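Local coordinates for TarM (Staphylococcus aureus subsp. aureus 21178, PDB 4X7R), which belongs to the GT-B clan of glycosyltransferases, built from two Rossmann-like domains with an added antiparallel beta sheet, at residues M1-V13 against D220-M234. The protein carries 1 engineered substitution. Residues are numbered along the deposited sequence; the frame is centred on the assembly and turned at random.
With SUS (2-deoxy-3,6-di-O-sulfo-2-(sulfoamino)-alpha-D-glucopyranose), chain C; BDP (beta-D-glucopyranuronic acid), chain B.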
loop_
_atom_site.group_PDB
_atom_site.type_symbol
_atom_site.label_atom_id
_atom_site.label_comp_id
_atom_site.label_asym_id
_atom_site.label_seq_id
_atom_site.Cartn_x
_atom_site.Cartn_y
_atom_site.Cartn_z
ATOM N N MET A 1 14.261 -22.663 11.428
ATOM C CA MET A 1 14.348 -23.420 10.180
ATOM C C MET A 1 13.657 -22.632 9.037
ATOM O O MET A 1 14.349 -21.913 8.313
ATOM C CB MET A 1 13.743 -24.817 10.374
ATOM C CG MET A 1 14.336 -25.861 9.466
ATOM S SD MET A 1 13.523 -27.479 9.574
ATOM C CE MET A 1 11.915 -27.119 8.731
ATOM N N LYS A 2 12.308 -22.727 8.902
ATOM C CA LYS A 2 11.570 -21.963 7.887
ATOM C C LYS A 2 11.677 -20.473 8.145
ATOM O O LYS A 2 11.611 -20.037 9.295
ATOM C CB LYS A 2 10.092 -22.344 7.840
ATOM C CG LYS A 2 9.820 -23.688 7.184
ATOM C CD LYS A 2 8.337 -23.942 7.180
ATOM C CE LYS A 2 7.997 -25.296 6.620
ATOM N NZ LYS A 2 8.286 -26.390 7.575
ATOM N N LYS A 3 11.872 -19.699 7.069
ATOM C CA LYS A 3 11.892 -18.243 7.088
ATOM C C LYS A 3 11.183 -17.749 5.844
ATOM O O LYS A 3 11.382 -18.282 4.751
ATOM C CB LYS A 3 13.312 -17.642 7.214
ATOM C CG LYS A 3 13.244 -16.123 7.441
ATOM C CD LYS A 3 14.557 -15.467 7.845
ATOM C CE LYS A 3 14.354 -13.965 7.908
ATOM N NZ LYS A 3 15.613 -13.219 8.167
ATOM N N ILE A 4 10.339 -16.735 6.033
ATOM C CA ILE A 4 9.494 -16.154 5.000
ATOM C C ILE A 4 9.869 -14.700 4.678
ATOM O O ILE A 4 10.132 -13.899 5.584
ATOM C CB ILE A 4 8.008 -16.353 5.412
ATOM C CG1 ILE A 4 7.670 -17.863 5.543
ATOM C CG2 ILE A 4 7.059 -15.671 4.444
ATOM C CD1 ILE A 4 6.296 -18.152 6.165
ATOM N N PHE A 5 9.866 -14.374 3.371
ATOM C CA PHE A 5 10.156 -13.046 2.822
ATOM C C PHE A 5 8.996 -12.677 1.937
ATOM O O PHE A 5 8.698 -13.366 0.965
ATOM C CB PHE A 5 11.488 -13.039 2.038
ATOM C CG PHE A 5 12.671 -13.488 2.867
ATOM C CD1 PHE A 5 12.967 -14.841 3.008
ATOM C CD2 PHE A 5 13.509 -12.556 3.476
ATOM C CE1 PHE A 5 14.065 -15.257 3.776
ATOM C CE2 PHE A 5 14.601 -12.969 4.252
ATOM C CZ PHE A 5 14.872 -14.318 4.392
ATOM N N MET A 6 8.296 -11.628 2.326
ATOM C CA MET A 6 7.062 -11.174 1.705
ATOM C C MET A 6 7.295 -9.875 1.005
ATOM O O MET A 6 7.611 -8.882 1.637
ATOM C CB MET A 6 5.935 -11.099 2.749
ATOM C CG MET A 6 5.816 -12.362 3.549
ATOM S SD MET A 6 4.475 -12.458 4.765
ATOM C CE MET A 6 4.548 -10.875 5.557
ATOM N N MET A 7 7.160 -9.898 -0.306
ATOM C CA MET A 7 7.518 -8.818 -1.199
ATOM C C MET A 7 6.424 -7.922 -1.657
ATOM O O MET A 7 5.344 -8.366 -2.073
ATOM C CB MET A 7 8.290 -9.379 -2.383
ATOM C CG MET A 7 9.593 -10.024 -1.965
ATOM S SD MET A 7 10.045 -11.293 -3.159
ATOM C CE MET A 7 9.860 -10.392 -4.634
ATOM N N VAL A 8 6.704 -6.641 -1.548
ATOM C CA VAL A 8 5.811 -5.551 -1.960
ATOM C C VAL A 8 6.680 -4.363 -2.422
ATOM O O VAL A 8 7.863 -4.277 -2.064
ATOM C CB VAL A 8 4.828 -5.197 -0.800
ATOM C CG1 VAL A 8 5.523 -4.517 0.395
ATOM C CG2 VAL A 8 3.648 -4.378 -1.285
ATOM N N HIS A 9 6.104 -3.459 -3.216
ATOM C CA HIS A 9 6.808 -2.276 -3.681
ATOM C C HIS A 9 7.404 -1.468 -2.514
ATOM O O HIS A 9 8.616 -1.247 -2.485
ATOM C CB HIS A 9 5.840 -1.404 -4.498
ATOM C CG HIS A 9 6.389 -0.061 -4.835
ATOM N ND1 HIS A 9 7.644 0.081 -5.407
ATOM C CD2 HIS A 9 5.820 1.161 -4.709
ATOM C CE1 HIS A 9 7.818 1.381 -5.561
ATOM N NE2 HIS A 9 6.746 2.072 -5.170
ATOM N N GLU A 10 6.553 -1.038 -1.565
ATOM C CA GLU A 10 6.932 -0.179 -0.437
ATOM C C GLU A 10 6.018 -0.386 0.745
ATOM O O GLU A 10 4.953 -1.011 0.621
ATOM C CB GLU A 10 6.779 1.304 -0.850
ATOM C CG GLU A 10 5.327 1.777 -0.988
ATOM C CD GLU A 10 5.119 3.266 -1.194
ATOM O OE1 GLU A 10 5.684 4.081 -0.429
ATOM O OE2 GLU A 10 4.315 3.612 -2.083
ATOM N N LEU A 11 6.415 0.195 1.886
ATOM C CA LEU A 11 5.634 0.283 3.117
ATOM C C LEU A 11 5.509 1.760 3.432
ATOM O O LEU A 11 6.461 2.513 3.248
ATOM C CB LEU A 11 6.298 -0.435 4.308
ATOM C CG LEU A 11 6.323 -1.967 4.308
ATOM C CD1 LEU A 11 6.960 -2.475 5.578
ATOM C CD2 LEU A 11 4.910 -2.571 4.126
ATOM N N ASP A 12 4.332 2.177 3.864
ATOM C CA ASP A 12 4.037 3.539 4.270
ATOM C C ASP A 12 2.901 3.560 5.289
ATOM O O ASP A 12 2.219 2.545 5.463
ATOM C CB ASP A 12 3.769 4.480 3.067
ATOM C CG ASP A 12 4.333 5.877 3.309
ATOM O OD1 ASP A 12 4.646 6.201 4.475
ATOM O OD2 ASP A 12 4.481 6.633 2.333
ATOM N N VAL A 13 2.701 4.711 5.952
ATOM C CA VAL A 13 1.724 4.934 7.030
ATOM C C VAL A 13 0.246 5.103 6.655
ATOM O O VAL A 13 -0.608 4.989 7.547
ATOM C CB VAL A 13 2.175 6.032 8.027
ATOM C CG1 VAL A 13 3.468 5.638 8.728
ATOM C CG2 VAL A 13 2.308 7.388 7.336
ATOM N N ASP A 220 13.878 -24.266 3.054
ATOM C CA ASP A 220 13.356 -23.599 4.247
ATOM C C ASP A 220 13.090 -22.116 3.973
ATOM O O ASP A 220 12.344 -21.492 4.721
ATOM C CB ASP A 220 14.335 -23.775 5.432
ATOM C CG ASP A 220 14.395 -25.195 6.001
ATOM O OD1 ASP A 220 13.375 -25.904 5.934
ATOM O OD2 ASP A 220 15.476 -25.592 6.517
ATOM N N SER A 221 13.708 -21.558 2.910
ATOM C CA SER A 221 13.524 -20.159 2.487
ATOM C C SER A 221 12.252 -20.090 1.648
ATOM O O SER A 221 12.103 -20.835 0.668
ATOM C CB SER A 221 14.716 -19.674 1.674
ATOM O OG SER A 221 15.870 -19.443 2.464
ATOM N N ILE A 222 11.313 -19.241 2.069
ATOM C CA ILE A 222 10.023 -19.092 1.377
ATOM C C ILE A 222 9.825 -17.642 0.960
ATOM O O ILE A 222 9.891 -16.737 1.800
ATOM C CB ILE A 222 8.843 -19.613 2.251
ATOM C CG1 ILE A 222 9.017 -21.118 2.590
ATOM C CG2 ILE A 222 7.469 -19.319 1.574
ATOM C CD1 ILE A 222 8.496 -21.526 3.937
ATOM N N MET A 223 9.590 -17.431 -0.343
ATOM C CA MET A 223 9.305 -16.113 -0.897
ATOM C C MET A 223 7.822 -16.046 -1.197
ATOM O O MET A 223 7.256 -16.955 -1.822
ATOM C CB MET A 223 10.102 -15.864 -2.182
ATOM C CG MET A 223 11.583 -15.617 -1.913
ATOM S SD MET A 223 12.561 -15.444 -3.434
ATOM C CE MET A 223 12.897 -17.139 -3.776
ATOM N N ILE A 224 7.186 -14.971 -0.740
ATOM C CA ILE A 224 5.771 -14.737 -1.019
ATOM C C ILE A 224 5.704 -13.389 -1.679
ATOM O O ILE A 224 6.084 -12.392 -1.070
ATOM C CB ILE A 224 4.831 -14.814 0.227
ATOM C CG1 ILE A 224 4.861 -16.208 0.873
ATOM C CG2 ILE A 224 3.376 -14.408 -0.167
ATOM C CD1 ILE A 224 4.163 -16.284 2.236
ATOM N N CYS A 225 5.225 -13.342 -2.899
ATOM C CA CYS A 225 5.123 -12.066 -3.557
ATOM C C CYS A 225 3.694 -11.576 -3.469
ATOM O O CYS A 225 2.785 -12.223 -3.991
ATOM C CB CYS A 225 5.619 -12.127 -4.996
ATOM S SG CYS A 225 5.447 -10.552 -5.872
ATOM N N ASP A 226 3.509 -10.442 -2.781
ATOM C CA ASP A 226 2.224 -9.779 -2.556
ATOM C C ASP A 226 1.956 -8.670 -3.557
ATOM O O ASP A 226 0.840 -8.551 -4.070
ATOM C CB ASP A 226 2.155 -9.257 -1.116
ATOM C CG ASP A 226 1.891 -10.348 -0.105
ATOM O OD1 ASP A 226 0.763 -10.891 -0.107
ATOM O OD2 ASP A 226 2.824 -10.680 0.679
ATOM N N GLY A 227 2.960 -7.841 -3.821
ATOM C CA GLY A 227 2.815 -6.767 -4.803
ATOM C C GLY A 227 2.838 -7.361 -6.194
ATOM O O GLY A 227 3.827 -7.997 -6.560
ATOM N N PRO A 228 1.743 -7.274 -6.970
ATOM C CA PRO A 228 1.733 -7.939 -8.299
ATOM C C PRO A 228 2.803 -7.471 -9.280
ATOM O O PRO A 228 3.375 -8.288 -10.015
ATOM C CB PRO A 228 0.307 -7.690 -8.815
ATOM C CG PRO A 228 -0.187 -6.484 -8.048
ATOM C CD PRO A 228 0.456 -6.596 -6.687
ATOM N N GLY A 229 3.074 -6.164 -9.294
ATOM C CA GLY A 229 4.091 -5.611 -10.177
ATOM C C GLY A 229 5.491 -6.065 -9.785
ATOM O O GLY A 229 6.415 -5.997 -10.604
ATOM N N SER A 230 5.651 -6.559 -8.524
ATOM C CA SER A 230 6.927 -7.075 -8.017
ATOM C C SER A 230 7.200 -8.526 -8.382
ATOM O O SER A 230 8.309 -8.996 -8.143
ATOM C CB SER A 230 7.017 -6.911 -6.499
ATOM O OG SER A 230 7.466 -5.589 -6.257
ATOM N N PHE A 231 6.205 -9.239 -8.955
ATOM C CA PHE A 231 6.357 -10.659 -9.297
ATOM C C PHE A 231 7.607 -10.987 -10.115
ATOM O O PHE A 231 8.273 -11.952 -9.727
ATOM C CB PHE A 231 5.081 -11.260 -9.910
ATOM C CG PHE A 231 5.138 -12.744 -10.170
ATOM C CD1 PHE A 231 4.822 -13.654 -9.169
ATOM C CD2 PHE A 231 5.454 -13.235 -11.436
ATOM C CE1 PHE A 231 4.827 -15.027 -9.431
ATOM C CE2 PHE A 231 5.464 -14.608 -11.694
ATOM C CZ PHE A 231 5.164 -15.492 -10.690
ATOM N N PRO A 232 7.974 -10.222 -11.186
ATOM C CA PRO A 232 9.227 -10.537 -11.924
ATOM C C PRO A 232 10.502 -10.545 -11.081
ATOM O O PRO A 232 11.388 -11.327 -11.383
ATOM C CB PRO A 232 9.293 -9.460 -13.019
ATOM C CG PRO A 232 7.840 -9.021 -13.204
ATOM C CD PRO A 232 7.280 -9.061 -11.803
ATOM N N LYS A 233 10.587 -9.732 -10.013
ATOM C CA LYS A 233 11.774 -9.743 -9.123
ATOM C C LYS A 233 11.970 -11.096 -8.492
ATOM O O LYS A 233 13.093 -11.610 -8.524
ATOM C CB LYS A 233 11.717 -8.644 -8.062
ATOM C CG LYS A 233 11.654 -7.259 -8.682
ATOM C CD LYS A 233 11.289 -6.228 -7.671
ATOM C CE LYS A 233 11.439 -4.855 -8.259
ATOM N NZ LYS A 233 10.148 -4.340 -8.770
ATOM N N MET A 234 10.867 -11.704 -7.972
ATOM C CA MET A 234 10.910 -13.027 -7.364
ATOM C C MET A 234 11.070 -14.085 -8.458
ATOM O O MET A 234 11.904 -14.982 -8.325
ATOM C CB MET A 234 9.620 -13.317 -6.545
ATOM C CG MET A 234 9.580 -14.740 -5.920
ATOM S SD MET A 234 7.986 -15.180 -5.196
ATOM C CE MET A 234 6.953 -15.329 -6.675
HETATM N N2 SUS C . 8.725 -0.954 -9.238
HETATM C C1 SUS C . 7.871 1.191 -10.093
HETATM S S1 SUS C . 10.093 -0.718 -8.150
HETATM C C2 SUS C . 7.739 0.121 -9.025
HETATM S S2 SUS C . 4.080 4.531 -7.755
HETATM C C3 SUS C . 6.298 -0.435 -9.007
HETATM O O3 SUS C . 6.127 -1.376 -7.927
HETATM S S3 SUS C . 5.865 -2.842 -8.267
HETATM C C4 SUS C . 5.238 0.671 -8.911
HETATM O O4 SUS C . 4.000 0.030 -9.149
HETATM C C5 SUS C . 5.514 1.787 -9.981
HETATM O O5 SUS C . 6.895 2.242 -9.865
HETATM C C6 SUS C . 4.688 3.056 -9.782
HETATM O O6 SUS C . 4.978 3.547 -8.486
HETATM O O1S SUS C . 9.629 -0.938 -6.713
HETATM O O2S SUS C . 11.152 -1.728 -8.566
HETATM O O3S SUS C . 10.640 0.703 -8.284
HETATM O O4S SUS C . 4.571 4.631 -6.307
HETATM O O5S SUS C . 4.165 5.887 -8.459
HETATM O O6S SUS C . 2.632 4.028 -7.764
HETATM O O7S SUS C . 4.628 -2.880 -9.142
HETATM O O8S SUS C . 5.614 -3.670 -7.006
HETATM O O9S SUS C . 7.048 -3.428 -9.029
HETATM C C1 BDP B . 3.003 0.549 -8.270
HETATM C C2 BDP B . 1.654 0.611 -9.038
HETATM C C3 BDP B . 0.520 1.045 -8.107
HETATM C C4 BDP B . 0.533 0.230 -6.755
HETATM C C5 BDP B . 1.977 0.248 -6.145
HETATM C C6 BDP B . 2.085 -0.554 -4.831
HETATM O O2 BDP B . 1.769 1.532 -10.114
HETATM O O3 BDP B . -0.740 0.877 -8.795
HETATM O O4 BDP B . -0.338 0.897 -5.846
HETATM O O5 BDP B . 2.919 -0.296 -7.110
HETATM O O6A BDP B . 2.028 -1.804 -4.911
HETATM O O6B BDP B . 2.304 0.099 -3.782
#
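Strands 3-7 and 221-225 pair in parallel at the middle of the seven-stranded sheet of a Rossmann-like GT-B domain, a worked example of how such a sheet delivers loops to a binding site at its C-terminal edge. Backbone hydrogen bonds pass alternately between the strands, from Lys3 N to Asp220 O (3.0 Å) as far as Met7 N to Ile224 O (2.8 Å). Where the pairing ends, Met7 O is gripped twice, by Asp226 N at 2.9 Å and by Gly227 N at 3.0 Å, both in its carbonyl plane. Asp226 itself turns its carboxylate to Arg25 and His249.

Apolar packing occupies both faces. Ile4 lies alongside Ile222, pointing the same way, while its CG2 branch, anti to the backbone N, meets Ile224 CD1 at 3.7 Å; Phe29 of helix 17-31 adds to this layer. On the other face the Met7 chain bends at its last torsion (chi3 49°), which brings CE within 3.5 Å of Met234 CB on the following helix.

Past the strand ends, the polar contacts converge on the bound 2-deoxy-3,6-di-O-sulfo-2-(sulfoamino)-alpha-D-glucopyranose (SUS). Lys233 NZ donates to SUS O2S and also forms a salt bridge to the bound 2-O-sulfo-alpha-L-idopyranuronic acid (IDS). SUS C4 sits over the centre of one face of the His9 ring, and from the ring edge ND1 donates in plane to SUS O1S at 2.6 Å.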